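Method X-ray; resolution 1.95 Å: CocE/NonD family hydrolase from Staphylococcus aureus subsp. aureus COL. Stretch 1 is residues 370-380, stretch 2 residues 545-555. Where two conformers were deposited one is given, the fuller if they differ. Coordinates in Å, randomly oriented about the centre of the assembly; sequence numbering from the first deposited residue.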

# COMPACT_ATOMS: atom_id res chain seq x y z
N THR A 370 -14.59 16.75 -23.67
CA THR A 370 -13.65 17.74 -23.15
C THR A 370 -13.79 17.98 -21.68
O THR A 370 -14.85 17.77 -21.11
CB THR A 370 -13.73 19.10 -23.86
OG1 THR A 370 -15.03 19.69 -23.68
CG2 THR A 370 -13.44 18.91 -25.34
N LEU A 371 -12.65 18.40 -21.10
CA LEU A 371 -12.53 18.96 -19.77
C LEU A 371 -12.21 20.43 -19.98
O LEU A 371 -11.44 20.78 -20.88
CB LEU A 371 -11.39 18.31 -18.99
CG LEU A 371 -11.47 16.83 -18.58
CD1 LEU A 371 -10.12 16.36 -18.01
CD2 LEU A 371 -12.56 16.66 -17.53
N ASN A 372 -12.79 21.29 -19.15
CA ASN A 372 -12.81 22.70 -19.44
C ASN A 372 -12.55 23.58 -18.22
O ASN A 372 -13.06 23.30 -17.13
CB ASN A 372 -14.22 23.12 -20.01
CG ASN A 372 -14.63 22.33 -21.27
OD1 ASN A 372 -14.46 22.80 -22.42
ND2 ASN A 372 -15.14 21.13 -21.07
N HIS A 373 -11.86 24.70 -18.43
CA HIS A 373 -11.74 25.74 -17.40
C HIS A 373 -13.05 26.28 -16.91
O HIS A 373 -13.17 26.48 -15.75
CB HIS A 373 -10.98 26.96 -17.91
CG HIS A 373 -9.54 26.70 -18.10
ND1 HIS A 373 -8.70 26.36 -17.06
CD2 HIS A 373 -8.77 26.69 -19.23
CE1 HIS A 373 -7.48 26.17 -17.53
NE2 HIS A 373 -7.49 26.36 -18.84
N ALA A 374 -13.98 26.55 -17.83
CA ALA A 374 -15.24 27.22 -17.52
C ALA A 374 -16.32 26.18 -17.35
O ALA A 374 -16.23 25.11 -17.94
CB ALA A 374 -15.62 28.17 -18.68
N LYS A 375 -17.37 26.52 -16.59
CA LYS A 375 -18.54 25.65 -16.43
C LYS A 375 -19.26 25.49 -17.75
O LYS A 375 -19.22 26.36 -18.59
CB LYS A 375 -19.51 26.23 -15.39
CG LYS A 375 -18.86 26.47 -14.01
CD LYS A 375 -19.86 26.54 -12.84
CE LYS A 375 -20.44 25.11 -12.51
NZ LYS A 375 -21.38 25.05 -11.36
N ILE A 376 -19.95 24.37 -17.92
CA ILE A 376 -20.69 24.13 -19.14
C ILE A 376 -22.14 24.51 -18.85
O ILE A 376 -22.73 24.03 -17.91
CB ILE A 376 -20.57 22.67 -19.62
CG1 ILE A 376 -19.08 22.28 -19.77
CG2 ILE A 376 -21.33 22.49 -20.90
CD1 ILE A 376 -18.34 22.94 -20.91
N SER A 377 -22.71 25.40 -19.64
CA SER A 377 -23.95 26.05 -19.26
C SER A 377 -25.22 25.23 -19.43
O SER A 377 -26.20 25.46 -18.70
CB SER A 377 -24.10 27.30 -20.09
OG SER A 377 -24.13 26.89 -21.43
N SER A 378 -25.25 24.33 -20.41
CA SER A 378 -26.46 23.53 -20.66
C SER A 378 -26.30 21.98 -20.54
O SER A 378 -25.28 21.36 -20.96
CB SER A 378 -27.11 23.98 -21.96
OG SER A 378 -26.44 23.46 -23.07
N ALA A 379 -27.31 21.39 -19.91
CA ALA A 379 -27.31 19.99 -19.49
C ALA A 379 -27.40 19.11 -20.73
O ALA A 379 -28.26 19.34 -21.58
CB ALA A 379 -28.47 19.72 -18.54
N HIS A 380 -26.43 18.20 -20.85
CA HIS A 380 -26.41 17.16 -21.88
C HIS A 380 -26.02 15.85 -21.27
O HIS A 380 -25.54 15.81 -20.17
CB HIS A 380 -25.43 17.48 -22.99
CG HIS A 380 -25.92 18.60 -23.82
ND1 HIS A 380 -25.72 19.92 -23.46
CD2 HIS A 380 -26.75 18.62 -24.89
CE1 HIS A 380 -26.33 20.70 -24.34
NE2 HIS A 380 -26.95 19.93 -25.22
N TYR A 545 -24.26 12.81 -16.97
CA TYR A 545 -24.82 14.12 -17.26
C TYR A 545 -23.81 15.21 -16.97
O TYR A 545 -23.13 15.18 -15.96
CB TYR A 545 -26.08 14.34 -16.42
CG TYR A 545 -27.14 13.33 -16.65
CD1 TYR A 545 -28.21 13.60 -17.50
CD2 TYR A 545 -27.10 12.12 -16.02
CE1 TYR A 545 -29.22 12.67 -17.72
CE2 TYR A 545 -28.09 11.17 -16.23
CZ TYR A 545 -29.13 11.45 -17.06
OH TYR A 545 -30.10 10.50 -17.23
N THR A 546 -23.71 16.17 -17.88
CA THR A 546 -22.81 17.29 -17.71
C THR A 546 -23.53 18.57 -18.08
O THR A 546 -24.48 18.56 -18.90
CB THR A 546 -21.61 17.14 -18.62
OG1 THR A 546 -22.03 17.18 -19.99
CG2 THR A 546 -20.86 15.81 -18.32
N GLY A 547 -23.08 19.68 -17.49
CA GLY A 547 -23.60 21.00 -17.85
C GLY A 547 -24.81 21.42 -17.05
O GLY A 547 -25.55 20.58 -16.52
N GLY A 548 -25.04 22.73 -16.98
CA GLY A 548 -26.21 23.27 -16.24
C GLY A 548 -26.10 22.89 -14.77
O GLY A 548 -25.03 22.98 -14.21
N LYS A 549 -27.17 22.38 -14.17
CA LYS A 549 -27.11 21.88 -12.78
C LYS A 549 -26.21 20.66 -12.61
O LYS A 549 -25.84 20.33 -11.48
CB LYS A 549 -28.51 21.55 -12.25
CG LYS A 549 -29.23 20.38 -12.95
CD LYS A 549 -30.63 20.08 -12.29
CE LYS A 549 -31.78 20.14 -13.31
NZ LYS A 549 -33.15 20.48 -12.72
N TYR A 550 -25.87 19.98 -13.70
CA TYR A 550 -25.08 18.75 -13.59
C TYR A 550 -23.59 19.10 -13.66
O TYR A 550 -22.97 18.84 -14.67
CB TYR A 550 -25.45 17.76 -14.72
CG TYR A 550 -26.90 17.42 -14.71
CD1 TYR A 550 -27.48 16.89 -13.56
CD2 TYR A 550 -27.71 17.63 -15.81
CE1 TYR A 550 -28.83 16.58 -13.52
CE2 TYR A 550 -29.06 17.33 -15.78
CZ TYR A 550 -29.60 16.79 -14.60
OH TYR A 550 -30.92 16.47 -14.47
N ASP A 551 -23.06 19.65 -12.58
CA ASP A 551 -21.68 20.20 -12.56
C ASP A 551 -20.63 19.11 -12.39
O ASP A 551 -19.79 19.15 -11.51
CB ASP A 551 -21.54 21.28 -11.47
CG ASP A 551 -21.73 20.74 -10.05
OD1 ASP A 551 -22.28 19.63 -9.84
OD2 ASP A 551 -21.30 21.45 -9.12
N SER A 552 -20.67 18.14 -13.29
CA SER A 552 -19.66 17.12 -13.36
C SER A 552 -18.32 17.79 -13.60
O SER A 552 -18.19 18.63 -14.47
CB SER A 552 -20.00 16.16 -14.50
OG SER A 552 -21.21 15.51 -14.18
N GLN A 553 -17.33 17.44 -12.80
CA GLN A 553 -16.02 18.10 -12.86
C GLN A 553 -14.98 17.19 -12.22
O GLN A 553 -15.35 16.33 -11.41
CB GLN A 553 -16.09 19.38 -12.06
CG GLN A 553 -16.47 19.15 -10.60
CD GLN A 553 -16.73 20.44 -9.89
OE1 GLN A 553 -15.80 21.07 -9.34
NE2 GLN A 553 -17.98 20.87 -9.88
N LEU A 554 -13.72 17.41 -12.61
CA LEU A 554 -12.56 16.78 -12.03
C LEU A 554 -11.77 17.81 -11.23
O LEU A 554 -11.39 18.84 -11.75
CB LEU A 554 -11.68 16.14 -13.12
CG LEU A 554 -10.41 15.44 -12.59
CD1 LEU A 554 -10.70 14.09 -11.83
CD2 LEU A 554 -9.49 15.31 -13.82
N ILE A 555 -11.60 17.60 -9.93
CA ILE A 555 -10.75 18.46 -9.11
C ILE A 555 -9.29 17.92 -9.21
O ILE A 555 -9.06 16.77 -8.88
CB ILE A 555 -11.18 18.46 -7.65
CG1 ILE A 555 -12.63 18.90 -7.47
CG2 ILE A 555 -10.24 19.31 -6.78
CD1 ILE A 555 -12.91 20.27 -7.94
O HOH W 1 -22.48 23.39 -14.55
O HOH W 2 -23.12 19.44 -21.26

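Residues 370-380 and 545-555 meet mainly through backbone, burying 472 Å² in all, with His380, Ala379 and Gly548 covered most by the opposing stretch. His380 forms an antiparallel, hydrogen-bonded pair with Thr546: His380 N donates to Thr546 O (2.8 Å) and Thr546 N returns the bond to His380 O (3.0 Å), both nearly straight. The two side chains leave on the same face of the sheet. The end of the His380 side chain leads away from the second stretch, and its ring turns back on its own chain, where His380 ND1 donates to Ser378 O (2.9 Å). Water 2 donates to that same Ser378 O (2.9 Å) and lies 2.8 Å from Thr546 OG1 in a hydrogen bond, so the threonine hydroxyl is linked to the first stretch through solvent. Beside the pair, Tyr545 CA approaches His380 O at 3.4 Å in a CA-H...O contact.

Ala379 sits one step before the pair, with its CA 3.2 Å from Thr546 O and 3.5 Å from Gly547 O, both CA-H...O contacts. Its methyl projects sideways, and Ala379 CB reaches Tyr550 CD2 at 3.5 Å, meeting the ring at its edge, near its plane. The small side chain makes this apolar contact while the backbones remain close, the CA atoms of Ala379 and Gly547 being 4.2 Å apart.

Gly548 is the second residue of the turn that runs from Gly547 to Tyr550. Gly548 N donates to Ile376 O (2.8 Å, 155°), and Gly548 CA lies 3.3 Å from Ser377 O. Its positive phi favours glycine. Gly547 is more constrained still: a CB there would stand 2.1 Å from Ser378 O, a clash, and would be jammed against the preceding carbonyl oxygen. With no side chain, Gly547 CA can approach Ser378 O to 3.6 Å; Gly547 CA also lies 3.2 Å from Ile376 O. Both are CA-H...O contacts. The two glycines begin a type II' turn, closed by Tyr550 N donating to Gly547 O (2.9 Å). Water 1 donates to Gly548 O (2.6 Å) and, weakly, to Ile376 O (3.4 Å).

Away from the paired backbones, side chains add looser contacts. The CA-to-CB bond of exposed Lys375 points sideways, but the chain bends at chi3 (p) and its end comes nearer, with Lys375 NZ 3.8 Å from Asp551 CB and 4.2 Å from Asp551 OD2, opposite charges close together but beyond a salt bridge. Leu371 and Leu554, both buried, point toward the opposing stretches and meet at Leu371 CD1 and Leu554 CD2 (4.4 Å), an apolar contact suited to their enclosed positions.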